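Local coordinates for nucleoprotein (Rift valley fever virus, PDB 3OV9) that encapsidates the viral genomic RNA, protecting it from nucleases, and assembles into ring-shaped hexamers to form the nucleocapsid that serves as template for transcription and replication, at residues Lys52-Met57 against Ala109-Trp114; Met57-Leu62 against Val120-Trp125; Trp114-Leu119 against Pro147-Met152; Glu124-Thr129 against His143-Ser148. All blocks are in the same frame, centred on the assembly; numbering follows the deposited sequence. Where two conformers were deposited one is given.

Interaction 1: residues Lys52-Met57 against Ala109-Trp114; sequences KDAKKM and AALAGW
In one of its two modelled conformers, Lys-55 lays its aliphatic chain over the indole of Trp-114 in a CH-pi contact, a compact example of helix-helix packing in an all-helical orthogonal bundle. The lysine belongs to helix 50-63, the tryptophan to the first turn of helix 112-122. Lys-55 CG lies 3.9 Å from the centroid of the six-membered ring of Trp-114, 16° off the ring normal, so the methylene meets the face. CB sits near the outer rim, and Lys-55 CD comes still closer to a single atom, 3.5 Å from Trp-114 CZ2. The chain crosses the indole at about a right angle; its bend at the third torsion (-74°) then turns CE and the ammonium off the ring. Because a second conformer exists, this placing of the lysine chain is doubtful to that extent. The indole reaches the lysine because Trp-114 CG is set opposite its own backbone N (chi1 -168°), which swings the ring out toward helix 50-63.

A neighbouring subunit shares this surface: its Phe-11 meets the Trp-114 ring edge-to-face, and its Ala-15 O takes a weak hydrogen bond from NE1.

The second point of contact is small and wholly apolar. Leu-111, in the break between helices 104-110 and 112-122, directs its side chain at helix 50-63. Its backbone also starts the following helix, with Trp-114 N donating to Leu-111 O at 3.0 Å. At the leucine's end a methyl meets a methyl, Leu-111 CD1 standing 3.8 Å from Ala-54 CB.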
loop_
_atom_site.group_PDB
_atom_site.type_symbol
_atom_site.label_atom_id
_atom_site.label_comp_id
_atom_site.label_asym_id
_atom_site.label_seq_id
_atom_site.Cartn_x
_atom_site.Cartn_y
_atom_site.Cartn_z
ATOM N N LYS A 52 10.402 -48.209 6.061
ATOM C CA LYS A 52 11.194 -47.473 7.047
ATOM C C LYS A 52 11.352 -46.007 6.635
ATOM O O LYS A 52 11.191 -45.104 7.463
ATOM C CB LYS A 52 12.561 -48.133 7.257
ATOM C CG LYS A 52 13.373 -47.537 8.402
ATOM C CD LYS A 52 14.530 -48.447 8.773
ATOM C CE LYS A 52 15.414 -47.812 9.835
ATOM N NZ LYS A 52 16.447 -48.758 10.328
ATOM N N ASP A 53 11.656 -45.778 5.358
ATOM C CA ASP A 53 11.772 -44.420 4.822
ATOM C C ASP A 53 10.470 -43.630 4.971
ATOM O O ASP A 53 10.503 -42.444 5.291
ATOM C CB ASP A 53 12.227 -44.433 3.355
ATOM C CG ASP A 53 13.702 -44.783 3.193
ATOM O OD1 ASP A 53 14.442 -44.795 4.201
ATOM O OD2 ASP A 53 14.127 -45.043 2.046
ATOM N N ALA A 54 9.334 -44.291 4.735
ATOM C CA ALA A 54 8.023 -43.658 4.898
ATOM C C ALA A 54 7.785 -43.194 6.337
ATOM O O ALA A 54 7.265 -42.099 6.560
ATOM C CB ALA A 54 6.909 -44.596 4.445
ATOM N N LYS A 55 8.174 -44.027 7.302
ATOM C CA LYS A 55 8.044 -43.677 8.716
ATOM C C LYS A 55 8.893 -42.451 9.048
ATOM O O LYS A 55 8.425 -41.533 9.726
ATOM C CB LYS A 55 8.416 -44.859 9.613
ATOM C CG LYS A 55 7.409 -46.009 9.588
ATOM C CD LYS A 55 7.695 -47.044 10.676
ATOM C CE LYS A 55 8.901 -47.907 10.350
ATOM N NZ LYS A 55 9.393 -48.652 11.542
ATOM N N LYS A 56 10.131 -42.434 8.550
ATOM C CA LYS A 56 11.029 -41.285 8.718
ATOM C C LYS A 56 10.406 -40.022 8.143
ATOM O O LYS A 56 10.424 -38.970 8.778
ATOM C CB LYS A 56 12.374 -41.524 8.026
ATOM C CG LYS A 56 13.265 -42.544 8.690
ATOM C CD LYS A 56 14.674 -42.468 8.128
ATOM C CE LYS A 56 15.495 -43.679 8.522
ATOM N NZ LYS A 56 16.854 -43.630 7.916
ATOM N N MET A 57 9.850 -40.141 6.936
ATOM C CA MET A 57 9.239 -39.009 6.251
ATOM C C MET A 57 8.000 -38.480 6.975
ATOM O O MET A 57 7.728 -37.279 6.946
ATOM C CB MET A 57 8.930 -39.356 4.786
ATOM C CG MET A 57 10.177 -39.369 3.901
ATOM S SD MET A 57 9.869 -39.648 2.140
ATOM C CE MET A 57 9.694 -41.427 2.108
ATOM N N ALA A 109 -0.437 -38.443 4.745
ATOM C CA ALA A 109 -1.861 -38.534 4.428
ATOM C C ALA A 109 -2.249 -39.895 3.856
ATOM O O ALA A 109 -3.292 -40.456 4.219
ATOM C CB ALA A 109 -2.260 -37.423 3.473
ATOM N N ALA A 110 -1.412 -40.421 2.968
ATOM C CA ALA A 110 -1.682 -41.709 2.338
ATOM C C ALA A 110 -1.561 -42.849 3.336
ATOM O O ALA A 110 -2.180 -43.891 3.151
ATOM C CB ALA A 110 -0.756 -41.935 1.166
ATOM N N LEU A 111 -0.762 -42.637 4.386
ATOM C CA LEU A 111 -0.524 -43.643 5.423
ATOM C C LEU A 111 -1.054 -43.200 6.803
ATOM O O LEU A 111 -0.430 -43.447 7.846
ATOM C CB LEU A 111 0.968 -44.016 5.457
ATOM C CG LEU A 111 1.556 -44.571 4.149
ATOM C CD1 LEU A 111 3.078 -44.486 4.131
ATOM C CD2 LEU A 111 1.093 -46.002 3.882
ATOM N N ALA A 112 -2.231 -42.574 6.791
ATOM C CA ALA A 112 -2.837 -41.948 7.975
ATOM C C ALA A 112 -3.066 -42.883 9.164
ATOM O O ALA A 112 -3.026 -42.453 10.319
ATOM C CB ALA A 112 -4.132 -41.241 7.597
ATOM N N GLY A 113 -3.311 -44.158 8.880
ATOM C CA GLY A 113 -3.485 -45.155 9.932
ATOM C C GLY A 113 -2.298 -45.222 10.871
ATOM O O GLY A 113 -2.471 -45.366 12.082
ATOM N N TRP A 114 -1.095 -45.102 10.312
ATOM C CA TRP A 114 0.124 -45.082 11.119
ATOM C C TRP A 114 0.411 -43.675 11.651
ATOM O O TRP A 114 0.764 -43.516 12.817
ATOM C CB TRP A 114 1.319 -45.624 10.329
ATOM C CG TRP A 114 2.536 -45.909 11.183
ATOM C CD1 TRP A 114 2.829 -47.079 11.829
ATOM C CD2 TRP A 114 3.616 -45.009 11.474
ATOM N NE1 TRP A 114 4.026 -46.962 12.505
ATOM C CE2 TRP A 114 4.528 -45.702 12.303
ATOM C CE3 TRP A 114 3.904 -43.686 11.111
ATOM C CZ2 TRP A 114 5.706 -45.113 12.781
ATOM C CZ3 TRP A 114 5.075 -43.100 11.586
ATOM C CH2 TRP A 114 5.962 -43.819 12.408
#

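Interaction 2: residues Met57-Leu62 against Val120-Trp125; sequences MIVLAL and VVLSEW
Trp-125 approaches Leu-62 through its backbone, and residues 57-62 place no atom against either face or any edge of its indole. The other flat group, the carboxylate of Glu-124, is engaged in part within its own segment: Ser-123 OG donates to Glu-124 OE2 over 3.3 Å, arriving from above the carboxylate plane, 35° out of it. Its OE1 has a weak hydrogen bond with Thr-131 OG1.

With the flat groups set aside, the contact rests on aliphatic branches. Leu-122, at the end of helix 112-122, points at helix 50-63 and divides its two methyls between residues one turn apart. CD1 of Leu-122 packs 3.6 Å from Leu-62 CD2 and also nears the CB of that leucine, the two side chains crossing at about a right angle. The other methyl, Leu-122 CD2, stands more loosely at 4.4 Å from Val-59 CG1.

Trp-24 of a neighbouring subunit packs on Val-59, and its Val-25 on Leu-122; both come from the region essential for oligomerization, and Trp-125 is itself probably important for dimerization. This is helix-helix packing in an orthogonal bundle, one side of which receives the next protomer, consistent with the ring-shaped hexamer.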
loop_
_atom_site.group_PDB
_atom_site.type_symbol
_atom_site.label_atom_id
_atom_site.label_comp_id
_atom_site.label_asym_id
_atom_site.label_seq_id
_atom_site.Cartn_x
_atom_site.Cartn_y
_atom_site.Cartn_z
ATOM N N MET A 57 9.850 -40.141 6.936
ATOM C CA MET A 57 9.239 -39.009 6.251
ATOM C C MET A 57 8.000 -38.480 6.975
ATOM O O MET A 57 7.728 -37.279 6.946
ATOM C CB MET A 57 8.930 -39.356 4.786
ATOM C CG MET A 57 10.177 -39.369 3.901
ATOM S SD MET A 57 9.869 -39.648 2.140
ATOM C CE MET A 57 9.694 -41.427 2.108
ATOM N N ILE A 58 7.261 -39.373 7.633
ATOM C CA ILE A 58 6.101 -38.971 8.431
ATOM C C ILE A 58 6.542 -38.198 9.683
ATOM O O ILE A 58 5.979 -37.145 9.994
ATOM C CB ILE A 58 5.182 -40.176 8.776
ATOM C CG1 ILE A 58 4.518 -40.707 7.497
ATOM C CG2 ILE A 58 4.111 -39.778 9.803
ATOM C CD1 ILE A 58 3.866 -42.074 7.634
ATOM N N VAL A 59 7.558 -38.708 10.376
ATOM C CA VAL A 59 8.140 -37.999 11.528
ATOM C C VAL A 59 8.645 -36.621 11.096
ATOM O O VAL A 59 8.410 -35.616 11.777
ATOM C CB VAL A 59 9.266 -38.827 12.205
ATOM C CG1 VAL A 59 9.978 -38.017 13.298
ATOM C CG2 VAL A 59 8.701 -40.108 12.791
ATOM N N LEU A 60 9.309 -36.588 9.942
ATOM C CA LEU A 60 9.789 -35.357 9.328
ATOM C C LEU A 60 8.649 -34.373 9.041
ATOM O O LEU A 60 8.738 -33.193 9.382
ATOM C CB LEU A 60 10.548 -35.702 8.043
ATOM C CG LEU A 60 11.662 -34.815 7.498
ATOM C CD1 LEU A 60 12.680 -34.443 8.569
ATOM C CD2 LEU A 60 12.344 -35.518 6.332
ATOM N N ALA A 61 7.577 -34.868 8.422
ATOM C CA ALA A 61 6.405 -34.051 8.109
ATOM C C ALA A 61 5.763 -33.445 9.353
ATOM O O ALA A 61 5.377 -32.277 9.358
ATOM C CB ALA A 61 5.376 -34.876 7.336
ATOM N N LEU A 62 5.660 -34.248 10.408
ATOM C CA LEU A 62 4.925 -33.862 11.606
ATOM C C LEU A 62 5.705 -32.931 12.528
ATOM O O LEU A 62 5.109 -32.152 13.271
ATOM C CB LEU A 62 4.453 -35.114 12.364
ATOM C CG LEU A 62 3.119 -35.759 11.947
ATOM C CD1 LEU A 62 2.938 -35.870 10.432
ATOM C CD2 LEU A 62 2.960 -37.130 12.600
ATOM N N VAL A 120 0.451 -39.834 19.032
ATOM C CA VAL A 120 0.479 -40.143 20.464
ATOM C C VAL A 120 1.892 -39.960 21.032
ATOM O O VAL A 120 2.064 -39.399 22.119
ATOM C CB VAL A 120 -0.049 -41.577 20.743
ATOM C CG1 VAL A 120 0.049 -41.923 22.221
ATOM C CG2 VAL A 120 -1.490 -41.710 20.257
ATOM N N VAL A 121 2.893 -40.413 20.284
ATOM C CA VAL A 121 4.295 -40.269 20.688
ATOM C C VAL A 121 4.792 -38.837 20.448
ATOM O O VAL A 121 5.545 -38.289 21.257
ATOM C CB VAL A 121 5.209 -41.293 19.957
ATOM C CG1 VAL A 121 6.695 -41.006 20.210
ATOM C CG2 VAL A 121 4.871 -42.719 20.375
ATOM N N LEU A 122 4.346 -38.234 19.347
ATOM C CA LEU A 122 4.916 -36.973 18.857
ATOM C C LEU A 122 4.288 -35.691 19.414
ATOM O O LEU A 122 4.757 -34.590 19.109
ATOM C CB LEU A 122 4.890 -36.948 17.322
ATOM C CG LEU A 122 5.776 -37.963 16.594
ATOM C CD1 LEU A 122 5.384 -38.077 15.127
ATOM C CD2 LEU A 122 7.239 -37.598 16.728
ATOM N N SER A 123 3.245 -35.849 20.232
ATOM C CA SER A 123 2.436 -34.753 20.789
ATOM C C SER A 123 3.189 -33.463 21.144
ATOM O O SER A 123 2.805 -32.377 20.709
ATOM C CB SER A 123 1.665 -35.255 22.018
ATOM O OG SER A 123 0.907 -34.221 22.618
ATOM N N GLU A 124 4.257 -33.590 21.925
ATOM C CA GLU A 124 4.969 -32.420 22.445
ATOM C C GLU A 124 5.963 -31.788 21.460
ATOM O O GLU A 124 6.597 -30.777 21.778
ATOM C CB GLU A 124 5.649 -32.751 23.779
ATOM C CG GLU A 124 4.674 -33.110 24.901
ATOM C CD GLU A 124 3.558 -32.090 25.067
ATOM O OE1 GLU A 124 3.856 -30.901 25.315
ATOM O OE2 GLU A 124 2.378 -32.478 24.945
ATOM N N TRP A 125 6.082 -32.370 20.268
ATOM C CA TRP A 125 6.981 -31.837 19.241
ATOM C C TRP A 125 6.260 -31.369 17.974
ATOM O O TRP A 125 6.897 -31.044 16.968
ATOM C CB TRP A 125 8.084 -32.845 18.908
ATOM C CG TRP A 125 8.912 -33.212 20.101
ATOM C CD1 TRP A 125 9.815 -32.415 20.750
ATOM C CD2 TRP A 125 8.909 -34.463 20.794
ATOM N NE1 TRP A 125 10.375 -33.097 21.803
ATOM C CE2 TRP A 125 9.837 -34.357 21.853
ATOM C CE3 TRP A 125 8.212 -35.668 20.623
ATOM C CZ2 TRP A 125 10.089 -35.410 22.739
ATOM C CZ3 TRP A 125 8.464 -36.715 21.504
ATOM C CH2 TRP A 125 9.394 -36.577 22.550
#

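Interaction 3: residues Trp114-Leu119 against Pro147-Met152; sequences WTCQAL and PSFAGM
Cys-116 presses its sulfur against Phe-149, and this is the tight part of the contact. The SG atom is 3.7 Å from Phe-149 CA and 3.9 Å from Phe-149 CB, so it rests on the root of the side chain more than on the ring itself. It still meets the aromatic group from the edge: Cys-116 SG is 5.4 Å from the Phe-149 centroid and 85° off the ring normal, almost in the ring plane, with CD1 as the ring atom it approaches. The sulfur is put there by a first torsion of -67° that sets SG opposite the carbonyl carbon of Cys-116, while the CA-CB bond already aims at residues 147-152.

Packing is looser around this point. Met-152 brings its CG to 4.2 Å from Cys-116 SG. Thr-115 offers its methyl, CG2, to the hydroxymethyl group of Ser-148, with CG2 and OG 4.0 Å apart. Neither hydroxyl bonds across the gap: Thr-115 OG1 pairs with Ala-108 O and Leu-111 O, and Ser-148 OG with His-146. All five touching residues are buried; Pro-147 is the exposed end and Gly-151 is partly exposed, whereas Gln-117 faces a neighbouring subunit, bonding to its Ala-12 O.

The 3-10 segment 147-152, with i to i+3 bonds such as Met-152 N to Phe-149 O (2.8 Å), lies between helix 112-122 and two others. Phe-149 packs on Ile-165 and His-169 of helix 159-180 and on Leu-218 of helix 211-220, while Thr-115 reaches Ile-58 of helix 50-63; no strand takes part.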
loop_
_atom_site.group_PDB
_atom_site.type_symbol
_atom_site.label_atom_id
_atom_site.label_comp_id
_atom_site.label_asym_id
_atom_site.label_seq_id
_atom_site.Cartn_x
_atom_site.Cartn_y
_atom_site.Cartn_z
ATOM N N TRP A 114 -1.095 -45.102 10.312
ATOM C CA TRP A 114 0.124 -45.082 11.119
ATOM C C TRP A 114 0.411 -43.675 11.651
ATOM O O TRP A 114 0.764 -43.516 12.817
ATOM C CB TRP A 114 1.319 -45.624 10.329
ATOM C CG TRP A 114 2.536 -45.909 11.183
ATOM C CD1 TRP A 114 2.829 -47.079 11.829
ATOM C CD2 TRP A 114 3.616 -45.009 11.474
ATOM N NE1 TRP A 114 4.026 -46.962 12.505
ATOM C CE2 TRP A 114 4.528 -45.702 12.303
ATOM C CE3 TRP A 114 3.904 -43.686 11.111
ATOM C CZ2 TRP A 114 5.706 -45.113 12.781
ATOM C CZ3 TRP A 114 5.075 -43.100 11.586
ATOM C CH2 TRP A 114 5.962 -43.819 12.408
ATOM N N THR A 115 0.236 -42.667 10.797
ATOM C CA THR A 115 0.444 -41.263 11.168
ATOM C C THR A 115 -0.312 -40.882 12.439
ATOM O O THR A 115 0.260 -40.274 13.351
ATOM C CB THR A 115 0.029 -40.309 10.018
ATOM O OG1 THR A 115 0.734 -40.663 8.824
ATOM C CG2 THR A 115 0.324 -38.844 10.367
ATOM N N CYS A 116 -1.587 -41.257 12.507
ATOM C CA CYS A 116 -2.427 -40.878 13.640
ATOM C C CYS A 116 -1.980 -41.535 14.945
ATOM O O CYS A 116 -2.105 -40.937 16.014
ATOM C CB CYS A 116 -3.899 -41.170 13.356
ATOM S SG CYS A 116 -4.576 -40.131 12.051
ATOM N N GLN A 117 -1.462 -42.758 14.841
ATOM C CA GLN A 117 -0.876 -43.461 15.979
ATOM C C GLN A 117 0.416 -42.800 16.435
ATOM O O GLN A 117 0.680 -42.711 17.640
ATOM C CB GLN A 117 -0.575 -44.913 15.618
ATOM C CG GLN A 117 -1.787 -45.780 15.384
ATOM C CD GLN A 117 -1.390 -47.193 15.038
ATOM O OE1 GLN A 117 -0.865 -47.927 15.879
ATOM N NE2 GLN A 117 -1.626 -47.585 13.789
ATOM N N ALA A 118 1.224 -42.355 15.471
ATOM C CA ALA A 118 2.504 -41.709 15.773
ATOM C C ALA A 118 2.312 -40.399 16.531
ATOM O O ALA A 118 3.194 -39.982 17.280
ATOM C CB ALA A 118 3.310 -41.480 14.503
ATOM N N LEU A 119 1.154 -39.767 16.340
ATOM C CA LEU A 119 0.812 -38.512 17.020
ATOM C C LEU A 119 0.789 -38.639 18.546
ATOM O O LEU A 119 1.078 -37.674 19.258
ATOM C CB LEU A 119 -0.523 -37.957 16.510
ATOM C CG LEU A 119 -0.574 -37.460 15.061
ATOM C CD1 LEU A 119 -2.000 -37.195 14.618
ATOM C CD2 LEU A 119 0.280 -36.208 14.871
ATOM N N PRO A 147 -3.845 -33.041 9.758
ATOM C CA PRO A 147 -4.864 -33.092 8.698
ATOM C C PRO A 147 -5.066 -34.494 8.109
ATOM O O PRO A 147 -6.152 -34.792 7.598
ATOM C CB PRO A 147 -4.319 -32.126 7.643
ATOM C CG PRO A 147 -3.536 -31.133 8.437
ATOM C CD PRO A 147 -2.899 -31.925 9.546
ATOM N N SER A 148 -4.038 -35.339 8.210
ATOM C CA SER A 148 -4.101 -36.746 7.791
ATOM C C SER A 148 -5.284 -37.500 8.394
ATOM O O SER A 148 -5.797 -38.435 7.781
ATOM C CB SER A 148 -2.805 -37.482 8.166
ATOM O OG SER A 148 -1.679 -36.897 7.535
ATOM N N PHE A 149 -5.712 -37.091 9.590
ATOM C CA PHE A 149 -6.797 -37.767 10.312
ATOM C C PHE A 149 -8.104 -37.836 9.526
ATOM O O PHE A 149 -8.886 -38.777 9.695
ATOM C CB PHE A 149 -7.050 -37.111 11.681
ATOM C CG PHE A 149 -8.311 -37.588 12.351
ATOM C CD1 PHE A 149 -8.341 -38.815 13.009
ATOM C CD2 PHE A 149 -9.475 -36.829 12.291
ATOM C CE1 PHE A 149 -9.511 -39.266 13.612
ATOM C CE2 PHE A 149 -10.652 -37.273 12.892
ATOM C CZ PHE A 149 -10.667 -38.496 13.551
ATOM N N ALA A 150 -8.345 -36.836 8.683
ATOM C CA ALA A 150 -9.561 -36.793 7.864
ATOM C C ALA A 150 -9.790 -38.083 7.064
ATOM O O ALA A 150 -10.936 -38.498 6.873
ATOM C CB ALA A 150 -9.534 -35.588 6.943
ATOM N N GLY A 151 -8.702 -38.717 6.624
ATOM C CA GLY A 151 -8.768 -39.974 5.868
ATOM C C GLY A 151 -9.125 -41.201 6.694
ATOM O O GLY A 151 -9.218 -42.309 6.161
ATOM N N MET A 152 -9.313 -41.006 7.998
ATOM C CA MET A 152 -9.716 -42.082 8.905
ATOM C C MET A 152 -11.191 -41.991 9.278
ATOM O O MET A 152 -11.721 -42.860 9.983
ATOM C CB MET A 152 -8.859 -42.064 10.178
ATOM C CG MET A 152 -7.395 -42.411 9.974
ATOM S SD MET A 152 -7.099 -44.167 9.719
ATOM C CE MET A 152 -7.096 -44.263 7.927
#

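Interaction 4: residues Glu124-Thr129 against His143-Ser148; sequences EWLPVT and HMMHPS
Met-145 drives its terminal methyl into the backbone of residues 126-129. Its CE atom lies 3.1 Å from Val-128 O, close for a carbon-oxygen approach, and 3.6 Å from the carbonyl carbon of Thr-129. A third neighbour is aliphatic: Leu-126 CD1 stands 3.9 Å from Met-145 CE, and Leu-126 CD1 also nears Met-145 CB and Met-145 O. The thioether chain runs out straight through its second torsion and bends only at the third (62°), which carries CE round to the carbonyl of Val-128.

One shell out, each loop has local bonds of its own. Next to Met-145, His-146 ND1 accepts Ser-148 N at 3.3 Å, the N-H running nearly straight (163°) although the donor is tilted 30° from the ring plane. The same nitrogen also pairs with Ser-148 OG at 2.8 Å. Pro-147 CD lies over one face of the imidazole, toward its rim, 3.3 Å above the plane. In the other loop Thr-129 occupies the N-cap position of helix 130-136, and its hydroxyl bonds to that of Thr-132.

Further out, Leu-126 and His-146 both touch Leu-62 of helix 50-63 and Leu-119 of helix 112-122, and Val-128 packs on Val-179 of helix 159-180. The loop that leads into helix 130-136 thus packs against the loop that follows it, within the all-helical orthogonal bundle.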
loop_
_atom_site.group_PDB
_atom_site.type_symbol
_atom_site.label_atom_id
_atom_site.label_comp_id
_atom_site.label_asym_id
_atom_site.label_seq_id
_atom_site.Cartn_x
_atom_site.Cartn_y
_atom_site.Cartn_z
ATOM N N GLU A 124 4.257 -33.590 21.925
ATOM C CA GLU A 124 4.969 -32.420 22.445
ATOM C C GLU A 124 5.963 -31.788 21.460
ATOM O O GLU A 124 6.597 -30.777 21.778
ATOM C CB GLU A 124 5.649 -32.751 23.779
ATOM C CG GLU A 124 4.674 -33.110 24.901
ATOM C CD GLU A 124 3.558 -32.090 25.067
ATOM O OE1 GLU A 124 3.856 -30.901 25.315
ATOM O OE2 GLU A 124 2.378 -32.478 24.945
ATOM N N TRP A 125 6.082 -32.370 20.268
ATOM C CA TRP A 125 6.981 -31.837 19.241
ATOM C C TRP A 125 6.260 -31.369 17.974
ATOM O O TRP A 125 6.897 -31.044 16.968
ATOM C CB TRP A 125 8.084 -32.845 18.908
ATOM C CG TRP A 125 8.912 -33.212 20.101
ATOM C CD1 TRP A 125 9.815 -32.415 20.750
ATOM C CD2 TRP A 125 8.909 -34.463 20.794
ATOM N NE1 TRP A 125 10.375 -33.097 21.803
ATOM C CE2 TRP A 125 9.837 -34.357 21.853
ATOM C CE3 TRP A 125 8.212 -35.668 20.623
ATOM C CZ2 TRP A 125 10.089 -35.410 22.739
ATOM C CZ3 TRP A 125 8.464 -36.715 21.504
ATOM C CH2 TRP A 125 9.394 -36.577 22.550
ATOM N N LEU A 126 4.931 -31.329 18.037
ATOM C CA LEU A 126 4.113 -30.805 16.948
ATOM C C LEU A 126 4.017 -29.278 17.044
ATOM O O LEU A 126 4.244 -28.718 18.123
ATOM C CB LEU A 126 2.713 -31.432 16.988
ATOM C CG LEU A 126 2.617 -32.960 16.980
ATOM C CD1 LEU A 126 1.180 -33.392 17.249
ATOM C CD2 LEU A 126 3.130 -33.557 15.672
ATOM N N PRO A 127 3.690 -28.597 15.921
ATOM C CA PRO A 127 3.549 -27.133 15.923
ATOM C C PRO A 127 2.577 -26.637 16.993
ATOM O O PRO A 127 2.875 -25.669 17.698
ATOM C CB PRO A 127 3.015 -26.834 14.522
ATOM C CG PRO A 127 3.559 -27.931 13.686
ATOM C CD PRO A 127 3.515 -29.150 14.564
ATOM N N VAL A 128 1.427 -27.299 17.103
ATOM C CA VAL A 128 0.530 -27.111 18.235
ATOM C C VAL A 128 0.627 -28.375 19.082
ATOM O O VAL A 128 0.334 -29.472 18.605
ATOM C CB VAL A 128 -0.931 -26.869 17.792
ATOM C CG1 VAL A 128 -1.821 -26.595 18.998
ATOM C CG2 VAL A 128 -1.011 -25.712 16.809
ATOM N N THR A 129 1.064 -28.222 20.328
ATOM C CA THR A 129 1.291 -29.368 21.204
ATOM C C THR A 129 -0.025 -29.885 21.771
ATOM O O THR A 129 -1.032 -29.171 21.774
ATOM C CB THR A 129 2.247 -29.026 22.373
ATOM O OG1 THR A 129 1.649 -28.024 23.206
ATOM C CG2 THR A 129 3.598 -28.533 21.852
ATOM N N HIS A 143 -4.844 -38.508 18.333
ATOM C CA HIS A 143 -5.033 -39.099 17.005
ATOM C C HIS A 143 -5.595 -38.114 15.968
ATOM O O HIS A 143 -5.442 -38.328 14.762
ATOM C CB HIS A 143 -5.948 -40.329 17.088
ATOM C CG HIS A 143 -5.352 -41.480 17.838
ATOM N ND1 HIS A 143 -5.506 -41.639 19.198
ATOM C CD2 HIS A 143 -4.614 -42.534 17.416
ATOM C CE1 HIS A 143 -4.884 -42.740 19.584
ATOM N NE2 HIS A 143 -4.335 -43.301 18.523
ATOM N N MET A 144 -6.239 -37.047 16.444
ATOM C CA MET A 144 -6.871 -36.048 15.573
ATOM C C MET A 144 -5.931 -34.902 15.181
ATOM O O MET A 144 -6.310 -34.023 14.403
ATOM C CB MET A 144 -8.125 -35.464 16.246
ATOM C CG MET A 144 -9.305 -36.421 16.382
ATOM S SD MET A 144 -10.774 -35.621 17.063
ATOM C CE MET A 144 -12.029 -36.817 16.592
ATOM N N MET A 145 -4.709 -34.916 15.710
ATOM C CA MET A 145 -3.809 -33.764 15.605
ATOM C C MET A 145 -2.915 -33.746 14.358
ATOM O O MET A 145 -1.721 -33.450 14.434
ATOM C CB MET A 145 -2.983 -33.606 16.888
ATOM C CG MET A 145 -3.814 -33.237 18.107
ATOM S SD MET A 145 -2.829 -33.019 19.606
ATOM C CE MET A 145 -1.784 -31.645 19.124
ATOM N N HIS A 146 -3.509 -34.063 13.210
ATOM C CA HIS A 146 -2.891 -33.818 11.903
ATOM C C HIS A 146 -3.989 -33.839 10.840
ATOM O O HIS A 146 -4.977 -34.557 11.005
ATOM C CB HIS A 146 -1.801 -34.846 11.585
ATOM C CG HIS A 146 -0.854 -34.397 10.515
ATOM N ND1 HIS A 146 -0.965 -34.804 9.203
ATOM C CD2 HIS A 146 0.195 -33.541 10.554
ATOM C CE1 HIS A 146 -0.009 -34.242 8.486
ATOM N NE2 HIS A 146 0.707 -33.467 9.281
ATOM N N PRO A 147 -3.845 -33.041 9.758
ATOM C CA PRO A 147 -4.864 -33.092 8.698
ATOM C C PRO A 147 -5.066 -34.494 8.109
ATOM O O PRO A 147 -6.152 -34.792 7.598
ATOM C CB PRO A 147 -4.319 -32.126 7.643
ATOM C CG PRO A 147 -3.536 -31.133 8.437
ATOM C CD PRO A 147 -2.899 -31.925 9.546
ATOM N N SER A 148 -4.038 -35.339 8.210
ATOM C CA SER A 148 -4.101 -36.746 7.791
ATOM C C SER A 148 -5.284 -37.500 8.394
ATOM O O SER A 148 -5.797 -38.435 7.781
ATOM C CB SER A 148 -2.805 -37.482 8.166
ATOM O OG SER A 148 -1.679 -36.897 7.535
#

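Helix 112-122 supplies a segment to interactions 1, 2 and 3, and its Leu-119 reaches interaction 4, with CD2 3.4 Å from Met-145 O. Interactions 1 and 2, with centres 11 Å apart, follow one another along helix 50-63 and are bridged by Ile-58 CD1, 3.8 Å from Trp-114 CE3. Interactions 2 and 4 lie closer still, centres 7 Å apart, with Leu-62 CD1 3.5 Å from His-146 NE2. Interaction 3 adjoins interaction 1 through Ala-112 CB and Ser-148 O at 3.3 Å. The side chain of Ser-148 is about 7 Å from those of Phe-33 and Ser-105, so part of the cluster is near residues that probably bind RNA, and interactions 1 to 3 also touch the neighbouring subunit.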